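Local coordinates for protein aminotransferase, class I and II (PDB 5Z0Q) that binds pyridoxal-5'-phosphate (PLP) and belongs to the class I and II aminotransferase family, here as a two-chain assembly, at residues A[123-126]-A[127-130]; A[103-106]-A[107-111]; A[144-148]-A[149-153]; A[357-360]-A[361-364]. All blocks are in the same frame, centred on the assembly; numbering follows the deposited sequence.

From the N terminus, contact 2 comes first, within helix 101-111. Contact 1 follows at the start of helix 127-134, contact 3 in the hairpin of strands 139-146 and 151-152, and contact 4 in the turn before strand 362-364. Each is local and closes only a few residues, and the four lie in series, none nested or crossing. Contact 1 is the hub: Phe128 and Tyr125 pack on Ile104 of contact 2, Pro123 meets Leu144 of contact 3, and Ile124 and Pro126 meet Phe357 of contact 4. Trp151 of contact 3 touches Phe362 of contact 4, a further tie between the eight-stranded sheet beside the cofactor and the five-stranded sheet.

Contact 1 (A[123-126]-A[127-130]); sequences PIYP and PFFL. With PLP (pyridoxal-5'-phosphate), chain M.
Pro127 sits over a face of the Tyr125 ring where the loop after strand 117-122 turns into helix 127-134, beside the cofactor of this fold type I PLP protein. The CD-CG corner of its puckered ring is the bump: Pro127 CD lies 3.4 Å from the Tyr125 ring centroid and only 9° off the normal, a CH-pi contact. The opposite face lies along the pyridine ring of PLP, with Tyr125 CE2 3.5 Å from PLP N1, so the phenol is held between proline and cofactor. With chi1 at -172°, the Tyr125 ring swings away from its backbone N to lie there. Phe128 wedges in at the tyrosine's edge, and its own face takes the methyl tip of Ile124, CD1 reaching Phe128 CD2 at 3.5 Å. The other branch, Ile124 CG2, fills the notch between Phe128 CB (3.6 Å) and the edge of the Phe129 ring. Val101 of helix 101-111 flanks Tyr125 and Pro127. Two carbonyls start the helix: Phe128 N bonds to Tyr125 O at 2.8 Å, and Leu130 N to Pro126 O at 3.1 Å, with Phe129 N a weak second donor to the latter. Pro126 O also faces the middle of the Phe129 ring from 3.6 Å above its plane.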
loop_
_atom_site.group_PDB
_atom_site.type_symbol
_atom_site.label_atom_id
_atom_site.label_comp_id
_atom_site.label_asym_id
_atom_site.label_seq_id
_atom_site.Cartn_x
_atom_site.Cartn_y
_atom_site.Cartn_z
ATOM N N PRO A 123 14.920 4.179 23.988
ATOM C CA PRO A 123 14.309 4.654 22.741
ATOM C C PRO A 123 14.016 3.521 21.763
ATOM O O PRO A 123 14.482 2.404 21.981
ATOM C CB PRO A 123 15.373 5.594 22.174
ATOM C CG PRO A 123 16.655 5.016 22.667
ATOM C CD PRO A 123 16.359 4.490 24.045
ATOM N N ILE A 124 13.255 3.807 20.708
ATOM C CA ILE A 124 12.853 2.777 19.756
ATOM C C ILE A 124 12.308 3.439 18.496
ATOM O O ILE A 124 12.086 4.656 18.468
ATOM C CB ILE A 124 11.814 1.827 20.384
ATOM C CG1 ILE A 124 11.822 0.464 19.686
ATOM C CG2 ILE A 124 10.427 2.454 20.357
ATOM C CD1 ILE A 124 10.932 -0.564 20.346
ATOM N N TYR A 125 12.115 2.644 17.447
ATOM C CA TYR A 125 11.487 3.120 16.225
ATOM C C TYR A 125 10.156 3.797 16.560
ATOM O O TYR A 125 9.307 3.184 17.224
ATOM C CB TYR A 125 11.282 1.941 15.270
ATOM C CG TYR A 125 10.818 2.291 13.873
ATOM C CD1 TYR A 125 11.435 3.297 13.144
ATOM C CD2 TYR A 125 9.787 1.583 13.270
ATOM C CE1 TYR A 125 11.017 3.610 11.864
ATOM C CE2 TYR A 125 9.364 1.885 11.988
ATOM C CZ TYR A 125 9.983 2.900 11.290
ATOM O OH TYR A 125 9.566 3.204 10.015
ATOM N N PRO A 126 9.947 5.044 16.141
ATOM C CA PRO A 126 8.805 5.841 16.636
ATOM C C PRO A 126 7.459 5.149 16.466
ATOM O O PRO A 126 6.620 5.232 17.376
ATOM C CB PRO A 126 8.888 7.127 15.800
ATOM C CG PRO A 126 10.340 7.263 15.500
ATOM C CD PRO A 126 10.877 5.861 15.340
ATOM N N PRO A 127 7.185 4.471 15.340
ATOM C CA PRO A 127 5.879 3.798 15.211
ATOM C C PRO A 127 5.600 2.744 16.276
ATOM O O PRO A 127 4.452 2.293 16.377
ATOM C CB PRO A 127 5.945 3.165 13.816
ATOM C CG PRO A 127 6.849 4.044 13.069
ATOM C CD PRO A 127 7.910 4.433 14.053
ATOM N N PHE A 128 6.593 2.346 17.074
ATOM C CA PHE A 128 6.358 1.306 18.072
ATOM C C PHE A 128 5.451 1.796 19.193
ATOM O O PHE A 128 4.604 1.042 19.684
ATOM C CB PHE A 128 7.686 0.802 18.631
ATOM C CG PHE A 128 8.278 -0.324 17.842
ATOM C CD1 PHE A 128 8.859 -0.093 16.610
ATOM C CD2 PHE A 128 8.242 -1.618 18.328
ATOM C CE1 PHE A 128 9.400 -1.128 15.881
ATOM C CE2 PHE A 128 8.782 -2.657 17.604
ATOM C CZ PHE A 128 9.361 -2.412 16.379
ATOM N N PHE A 129 5.614 3.047 19.622
ATOM C CA PHE A 129 4.690 3.638 20.579
ATOM C C PHE A 129 3.681 4.571 19.925
ATOM O O PHE A 129 2.752 5.026 20.602
ATOM C CB PHE A 129 5.456 4.384 21.683
ATOM C CG PHE A 129 6.412 5.424 21.173
ATOM C CD1 PHE A 129 7.723 5.091 20.876
ATOM C CD2 PHE A 129 6.006 6.738 21.010
ATOM C CE1 PHE A 129 8.608 6.044 20.414
ATOM C CE2 PHE A 129 6.887 7.697 20.548
ATOM C CZ PHE A 129 8.190 7.350 20.250
ATOM N N LEU A 130 3.835 4.858 18.630
ATOM C CA LEU A 130 2.825 5.623 17.909
ATOM C C LEU A 130 1.628 4.762 17.528
ATOM O O LEU A 130 0.502 5.267 17.470
ATOM C CB LEU A 130 3.433 6.255 16.656
ATOM C CG LEU A 130 3.667 7.767 16.692
ATOM C CD1 LEU A 130 4.580 8.151 17.848
ATOM C CD2 LEU A 130 4.237 8.253 15.369
HETATM N N1 PLP M . 11.152 -0.926 10.934
HETATM C C2 PLP M . 12.278 -0.288 11.417
HETATM C C2A PLP M . 12.787 -0.602 12.794
HETATM C C3 PLP M . 12.943 0.643 10.628
HETATM O O3 PLP M . 14.059 1.275 11.107
HETATM C C4 PLP M . 12.472 0.932 9.351
HETATM C C4A PLP M . 13.281 1.799 8.432
HETATM C C5 PLP M . 11.337 0.289 8.873
HETATM C C6 PLP M . 10.680 -0.642 9.669
HETATM C C5A PLP M . 10.834 0.610 7.483
HETATM O O4P PLP M . 9.463 0.305 7.357
HETATM P P PLP M . 8.653 0.824 6.066
HETATM O O1P PLP M . 8.916 2.298 5.868
HETATM O O2P PLP M . 7.171 0.598 6.262
HETATM O O3P PLP M . 9.131 0.053 4.859
#

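Contact 2 (A[103-106]-A[107-111]); sequences GINI and AVRAF
Arg109 and Asn105 lie one turn apart on helix 101-111, their side chains extending alongside each other. Asn105 OD1 and Arg109 NH2 are neighbours at 4.0 Å, too far apart for a hydrogen bond, and the amide and guanidinium planes are 80° apart, so the two flat groups are set nearly crosswise. A bend at chi2 (-96°) turns the Arg109 chain onto this course. The other end of the amide fixes its rotation: Asn105 ND2 bonds to Val101 O, one turn earlier, and Val101 N in turn donates to PLP. Beneath the side chains runs a regular alpha-helical backbone. Arg109 N meets Asn105 O at 3.0 Å, Ala107 N meets Gly103 O at 3.2 Å, and Val108 N meets Ile104 O at the same length, while Ala110 N reaches Ile106 O at 2.9 Å. Further out, Gly269 and Met270 of the second subunit pack on Asn105, Ile106 and Arg109, placing this part of the helix at the dimer interface. Within the chain, Ala131 of helix 127-134 touches Asn105 and Val108, Phe263 and Met266 of helix 257-267 meet Ile106, Arg109 and Ala110, and strand 200-204 is reached by Ala107 and Phe111.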
loop_
_atom_site.group_PDB
_atom_site.type_symbol
_atom_site.label_atom_id
_atom_site.label_comp_id
_atom_site.label_asym_id
_atom_site.label_seq_id
_atom_site.Cartn_x
_atom_site.Cartn_y
_atom_site.Cartn_z
ATOM N N GLY A 103 2.564 -3.404 9.181
ATOM C CA GLY A 103 2.552 -4.636 9.949
ATOM C C GLY A 103 2.578 -4.400 11.446
ATOM O O GLY A 103 2.011 -5.185 12.212
ATOM N N ILE A 104 3.233 -3.324 11.883
ATOM C CA ILE A 104 3.237 -2.982 13.301
ATOM C C ILE A 104 1.851 -2.531 13.745
ATOM O O ILE A 104 1.374 -2.909 14.822
ATOM C CB ILE A 104 4.302 -1.907 13.580
ATOM C CG1 ILE A 104 5.699 -2.443 13.260
ATOM C CG2 ILE A 104 4.222 -1.431 15.022
ATOM C CD1 ILE A 104 6.793 -1.403 13.365
ATOM N N ASN A 105 1.179 -1.725 12.920
ATOM C CA ASN A 105 -0.135 -1.214 13.293
ATOM C C ASN A 105 -1.175 -2.327 13.326
ATOM O O ASN A 105 -1.949 -2.434 14.283
ATOM C CB ASN A 105 -0.557 -0.102 12.332
ATOM C CG ASN A 105 0.146 1.211 12.621
ATOM O OD1 ASN A 105 -0.418 2.102 13.256
ATOM N ND2 ASN A 105 1.385 1.333 12.161
ATOM N N ILE A 106 -1.203 -3.172 12.290
ATOM C CA ILE A 106 -2.167 -4.271 12.252
ATOM C C ILE A 106 -1.999 -5.170 13.469
ATOM O O ILE A 106 -2.984 -5.601 14.082
ATOM C CB ILE A 106 -2.025 -5.071 10.944
ATOM C CG1 ILE A 106 -2.289 -4.182 9.732
ATOM C CG2 ILE A 106 -2.983 -6.253 10.937
ATOM C CD1 ILE A 106 -1.850 -4.809 8.430
ATOM N N ALA A 107 -0.751 -5.458 13.845
ATOM C CA ALA A 107 -0.500 -6.324 14.992
ATOM C C ALA A 107 -1.095 -5.742 16.270
ATOM O O ALA A 107 -1.669 -6.474 17.084
ATOM C CB ALA A 107 1.001 -6.554 15.155
ATOM N N VAL A 108 -0.978 -4.426 16.458
ATOM C CA VAL A 108 -1.509 -3.804 17.667
ATOM C C VAL A 108 -3.034 -3.795 17.644
ATOM O O VAL A 108 -3.685 -4.049 18.664
ATOM C CB VAL A 108 -0.931 -2.387 17.833
ATOM C CG1 VAL A 108 -1.548 -1.693 19.037
ATOM C CG2 VAL A 108 0.582 -2.447 17.973
ATOM N N ARG A 109 -3.629 -3.512 16.481
ATOM C CA ARG A 109 -5.086 -3.469 16.391
ATOM C C ARG A 109 -5.702 -4.857 16.519
ATOM O O ARG A 109 -6.849 -4.983 16.963
ATOM C CB ARG A 109 -5.518 -2.830 15.070
ATOM C CG ARG A 109 -4.845 -1.507 14.744
ATOM C CD ARG A 109 -5.680 -0.312 15.157
ATOM N NE ARG A 109 -4.988 0.942 14.867
ATOM C CZ ARG A 109 -5.073 1.597 13.712
ATOM N NH1 ARG A 109 -5.828 1.124 12.730
ATOM N NH2 ARG A 109 -4.404 2.729 13.541
ATOM N N ALA A 110 -4.966 -5.903 16.143
ATOM C CA ALA A 110 -5.511 -7.255 16.098
ATOM C C ALA A 110 -5.178 -8.095 17.321
ATOM O O ALA A 110 -5.963 -8.977 17.681
ATOM C CB ALA A 110 -5.011 -7.986 14.846
ATOM N N PHE A 111 -4.037 -7.854 17.966
ATOM C CA PHE A 111 -3.589 -8.670 19.088
ATOM C C PHE A 111 -3.749 -7.964 20.428
ATOM O O PHE A 111 -3.209 -8.436 21.436
ATOM C CB PHE A 111 -2.131 -9.085 18.882
ATOM C CG PHE A 111 -1.886 -9.818 17.594
ATOM C CD1 PHE A 111 -2.827 -10.708 17.098
ATOM C CD2 PHE A 111 -0.722 -9.612 16.874
ATOM C CE1 PHE A 111 -2.607 -11.382 15.911
ATOM C CE2 PHE A 111 -0.496 -10.283 15.686
ATOM C CZ PHE A 111 -1.440 -11.170 15.204
#

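Contact 3 (A[144-148]-A[149-153]); sequences LRLEQ and QRWVL
Arg145 and Val152 form the antiparallel hydrogen-bonded pair of a tight beta hairpin, whose second strand, 151-152, is outermost within the chain in the eight-stranded sheet. The pair is joined both ways, Arg145 N to Val152 O at 3.1 Å and Val152 N to Arg145 O at 3.0 Å. Nearer the tip, Glu147 N donates to Arg150 O at 2.7 Å, and a weak return bond from Arg150 N to Glu147 O closes a two-residue turn of the type I'/III' class, Gln148 and Gln149 both being in the left-handed helical region. Between these pairs, Leu146 and Trp151 form a non-hydrogen-bonded pair. Leu146 CB stands over the six-membered ring of Trp151, 4.1 Å from its centroid and 17° off the normal, while Leu144 O lies at the indole's edge, 3.4 Å from CZ3. At the open end, Leu144 CD2 nestles against Leu153 CB (3.6 Å). On the sheet face of Arg145 and Val152, Glu147 OE1 approaches Val152 CG2 at 4.0 Å. The indole also meets Trp329 of the five-stranded sheet edge to face. Arg150, bent at chi2 and chi3, turns its guanidinium to salt bridges with Glu186 and Glu323. The chemistry thus divides: backbone bonds and apolar cover from leucines and tryptophan hold the hairpin itself, and the charged guanidinium of Arg150 ties it to neighbouring parts of the chain.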
loop_
_atom_site.group_PDB
_atom_site.type_symbol
_atom_site.label_atom_id
_atom_site.label_comp_id
_atom_site.label_asym_id
_atom_site.label_seq_id
_atom_site.Cartn_x
_atom_site.Cartn_y
_atom_site.Cartn_z
ATOM N N LEU A 144 16.320 1.470 27.855
ATOM C CA LEU A 144 17.559 0.777 27.530
ATOM C C LEU A 144 18.699 1.334 28.370
ATOM O O LEU A 144 18.818 2.548 28.556
ATOM C CB LEU A 144 17.883 0.924 26.044
ATOM C CG LEU A 144 16.953 0.223 25.056
ATOM C CD1 LEU A 144 17.444 0.423 23.633
ATOM C CD2 LEU A 144 16.850 -1.255 25.385
ATOM N N ARG A 145 19.540 0.441 28.880
ATOM C CA ARG A 145 20.671 0.826 29.709
ATOM C C ARG A 145 21.972 0.429 29.028
ATOM O O ARG A 145 22.050 -0.611 28.366
ATOM C CB ARG A 145 20.582 0.190 31.100
ATOM C CG ARG A 145 19.403 0.692 31.914
ATOM C CD ARG A 145 19.318 2.210 31.850
ATOM N NE ARG A 145 18.104 2.728 32.472
ATOM C CZ ARG A 145 17.732 4.003 32.430
ATOM N NH1 ARG A 145 18.480 4.892 31.789
ATOM N NH2 ARG A 145 16.611 4.391 33.023
ATOM N N LEU A 146 22.987 1.271 29.192
ATOM C CA LEU A 146 24.291 1.029 28.597
ATOM C C LEU A 146 25.094 0.074 29.473
ATOM O O LEU A 146 25.221 0.289 30.682
ATOM C CB LEU A 146 25.036 2.352 28.417
ATOM C CG LEU A 146 26.420 2.308 27.772
ATOM C CD1 LEU A 146 26.356 1.559 26.460
ATOM C CD2 LEU A 146 26.943 3.718 27.557
ATOM N N GLU A 147 25.624 -0.984 28.863
ATOM C CA GLU A 147 26.432 -1.959 29.590
ATOM C C GLU A 147 27.463 -2.547 28.641
ATOM O O GLU A 147 27.101 -3.084 27.589
ATOM C CB GLU A 147 25.560 -3.061 30.195
ATOM C CG GLU A 147 26.337 -4.084 31.005
ATOM C CD GLU A 147 25.438 -4.961 31.857
ATOM O OE1 GLU A 147 24.214 -4.714 31.887
ATOM O OE2 GLU A 147 25.957 -5.897 32.501
ATOM N N GLN A 148 28.738 -2.444 29.021
ATOM C CA GLN A 148 29.858 -2.923 28.210
ATOM C C GLN A 148 29.817 -2.321 26.806
ATOM O O GLN A 148 29.991 -3.012 25.799
ATOM C CB GLN A 148 29.885 -4.451 28.152
ATOM C CG GLN A 148 30.189 -5.119 29.483
ATOM C CD GLN A 148 30.478 -6.600 29.334
ATOM O OE1 GLN A 148 29.599 -7.440 29.527
ATOM N NE2 GLN A 148 31.719 -6.929 28.988
ATOM N N GLN A 149 29.577 -1.009 26.752
ATOM C CA GLN A 149 29.500 -0.266 25.494
ATOM C C GLN A 149 28.434 -0.848 24.569
ATOM O O GLN A 149 28.601 -0.895 23.349
ATOM C CB GLN A 149 30.861 -0.218 24.795
ATOM C CG GLN A 149 31.950 0.467 25.602
ATOM C CD GLN A 149 33.296 0.432 24.908
ATOM O OE1 GLN A 149 33.788 1.454 24.430
ATOM N NE2 GLN A 149 33.902 -0.748 24.849
ATOM N N ARG A 150 27.330 -1.306 25.158
ATOM C CA ARG A 150 26.205 -1.840 24.406
ATOM C C ARG A 150 24.903 -1.419 25.069
ATOM O O ARG A 150 24.816 -1.360 26.299
ATOM C CB ARG A 150 26.250 -3.369 24.311
ATOM C CG ARG A 150 27.378 -3.930 23.467
ATOM C CD ARG A 150 26.924 -5.205 22.782
ATOM N NE ARG A 150 25.949 -5.929 23.593
ATOM C CZ ARG A 150 25.231 -6.957 23.158
ATOM N NH1 ARG A 150 25.377 -7.387 21.912
ATOM N NH2 ARG A 150 24.365 -7.554 23.964
ATOM N N TRP A 151 23.894 -1.141 24.249
ATOM C CA TRP A 151 22.558 -0.817 24.737
ATOM C C TRP A 151 21.778 -2.116 24.902
ATOM O O TRP A 151 21.386 -2.743 23.912
ATOM C CB TRP A 151 21.849 0.138 23.783
ATOM C CG TRP A 151 22.401 1.526 23.817
ATOM C CD1 TRP A 151 23.152 2.134 22.857
ATOM C CD2 TRP A 151 22.254 2.480 24.876
ATOM N NE1 TRP A 151 23.476 3.412 23.247
ATOM C CE2 TRP A 151 22.938 3.647 24.485
ATOM C CE3 TRP A 151 21.608 2.459 26.117
ATOM C CZ2 TRP A 151 22.994 4.785 25.289
ATOM C CZ3 TRP A 151 21.665 3.589 26.914
ATOM C CH2 TRP A 151 22.353 4.736 26.496
ATOM N N VAL A 152 21.556 -2.520 26.148
ATOM C CA VAL A 152 20.882 -3.772 26.454
ATOM C C VAL A 152 19.499 -3.476 27.020
ATOM O O VAL A 152 19.219 -2.385 27.531
ATOM C CB VAL A 152 21.702 -4.642 27.431
ATOM C CG1 VAL A 152 23.060 -4.974 26.832
ATOM C CG2 VAL A 152 21.863 -3.934 28.766
ATOM N N LEU A 153 18.622 -4.471 26.923
ATOM C CA LEU A 153 17.256 -4.382 27.418
ATOM C C LEU A 153 17.078 -5.339 28.588
ATOM O O LEU A 153 17.417 -6.523 28.485
ATOM C CB LEU A 153 16.250 -4.705 26.310
ATOM C CG LEU A 153 14.776 -4.719 26.720
ATOM C CD1 LEU A 153 14.359 -3.371 27.287
ATOM C CD2 LEU A 153 13.901 -5.101 25.538
#

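Contact 4 (A[357-360]-A[361-364]); sequences FGND and RFVR
Arg361, Asp360 and Asn359 carry most of this contact, a type I beta turn from Asn359 to Phe362 that leads into strand 362-364. Asn359 OD1 accepts Arg361 N at 3.3 Å, an Asx turn laid over the beta turn, whose own closing bond, Phe362 N to Asn359 O at 3.3 Å, is weak. A chi1 of -164° points the Asn359 amide across the turn to the Phe362 ring, ND2 lying 3.3 Å from CE1 with the two planes 69° apart. The Asp360 and Arg361 side chains leave the turn together and form a salt bridge, OD2 to NH2 at 3.1 Å. The bond is fairly straight and lies in the guanidinium plane, yet it meets OD2 from 55° out of the carboxylate plane. Arg361 NH1 is bonded to Val337 O, so a second partner helps fix the group. At the far end of the segments, Phe357 sets its CZ 3.4 Å above the guanidinium plane of Arg364, displaced from the middle of the group. Arg364 NH2 donates to Trp39 O and NH1 weakly to Asn176 OD1, a residue of the PLP pocket. Strand 362-364 runs antiparallel between 349-353 and 329-331, where backbone hydrogen bonds join Arg364 to Ser352 and Val363 to Ile330, while the ring of Phe362 stacks on Trp329.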
loop_
_atom_site.group_PDB
_atom_site.type_symbol
_atom_site.label_atom_id
_atom_site.label_comp_id
_atom_site.label_asym_id
_atom_site.label_seq_id
_atom_site.Cartn_x
_atom_site.Cartn_y
_atom_site.Cartn_z
ATOM N N PHE A 357 12.295 9.506 18.944
ATOM C CA PHE A 357 12.563 8.156 19.416
ATOM C C PHE A 357 12.359 7.999 20.918
ATOM O O PHE A 357 12.349 6.866 21.411
ATOM C CB PHE A 357 13.995 7.744 19.052
ATOM C CG PHE A 357 14.296 7.821 17.581
ATOM C CD1 PHE A 357 14.773 8.994 17.019
ATOM C CD2 PHE A 357 14.111 6.719 16.763
ATOM C CE1 PHE A 357 15.054 9.066 15.667
ATOM C CE2 PHE A 357 14.391 6.786 15.409
ATOM C CZ PHE A 357 14.864 7.961 14.862
ATOM N N GLY A 358 12.197 9.097 21.651
ATOM C CA GLY A 358 11.945 9.024 23.076
ATOM C C GLY A 358 13.123 9.434 23.936
ATOM O O GLY A 358 13.236 8.995 25.084
ATOM N N ASN A 359 14.005 10.281 23.398
ATOM C CA ASN A 359 15.186 10.727 24.143
ATOM C C ASN A 359 15.740 11.965 23.424
ATOM O O ASN A 359 16.524 11.843 22.484
ATOM C CB ASN A 359 16.229 9.632 24.247
ATOM C CG ASN A 359 17.265 9.912 25.316
ATOM O OD1 ASN A 359 17.629 11.061 25.562
ATOM N ND2 ASN A 359 17.747 8.855 25.961
ATOM N N ASP A 360 15.329 13.144 23.893
ATOM C CA ASP A 360 15.709 14.409 23.259
ATOM C C ASP A 360 17.184 14.771 23.456
ATOM O O ASP A 360 17.573 15.876 23.057
ATOM C CB ASP A 360 14.824 15.544 23.781
ATOM C CG ASP A 360 15.157 15.939 25.208
ATOM O OD1 ASP A 360 15.548 15.055 25.999
ATOM O OD2 ASP A 360 15.028 17.137 25.538
ATOM N N ARG A 361 18.020 13.921 24.048
ATOM C CA ARG A 361 19.439 14.206 24.203
ATOM C C ARG A 361 20.293 13.560 23.124
ATOM O O ARG A 361 21.503 13.803 23.081
ATOM C CB ARG A 361 19.924 13.751 25.584
ATOM C CG ARG A 361 19.360 14.557 26.744
ATOM C CD ARG A 361 19.754 16.022 26.636
ATOM N NE ARG A 361 18.596 16.885 26.422
ATOM C CZ ARG A 361 18.672 18.199 26.238
ATOM N NH1 ARG A 361 19.852 18.805 26.237
ATOM N NH2 ARG A 361 17.566 18.908 26.052
ATOM N N PHE A 362 19.700 12.754 22.250
ATOM C CA PHE A 362 20.431 12.014 21.235
ATOM C C PHE A 362 20.078 12.514 19.840
ATOM O O PHE A 362 19.057 13.172 19.625
ATOM C CB PHE A 362 20.131 10.514 21.326
ATOM C CG PHE A 362 20.724 9.837 22.532
ATOM C CD1 PHE A 362 20.242 10.101 23.802
ATOM C CD2 PHE A 362 21.747 8.916 22.387
ATOM C CE1 PHE A 362 20.783 9.473 24.907
ATOM C CE2 PHE A 362 22.290 8.283 23.488
ATOM C CZ PHE A 362 21.808 8.562 24.749
ATOM N N VAL A 363 20.949 12.187 18.889
ATOM C CA VAL A 363 20.711 12.422 17.471
ATOM C C VAL A 363 21.105 11.164 16.712
ATOM O O VAL A 363 22.118 10.529 17.027
ATOM C CB VAL A 363 21.493 13.647 16.945
ATOM C CG1 VAL A 363 20.888 14.938 17.479
ATOM C CG2 VAL A 363 22.966 13.550 17.324
ATOM N N ARG A 364 20.300 10.793 15.719
ATOM C CA ARG A 364 20.577 9.608 14.921
ATOM C C ARG A 364 21.382 9.996 13.688
ATOM O O ARG A 364 20.978 10.881 12.928
ATOM C CB ARG A 364 19.283 8.897 14.518
ATOM C CG ARG A 364 19.496 7.445 14.110
ATOM C CD ARG A 364 18.192 6.744 13.765
ATOM N NE ARG A 364 17.595 7.267 12.540
ATOM C CZ ARG A 364 16.560 6.712 11.920
ATOM N NH1 ARG A 364 16.003 5.611 12.409
ATOM N NH2 ARG A 364 16.080 7.255 10.808
#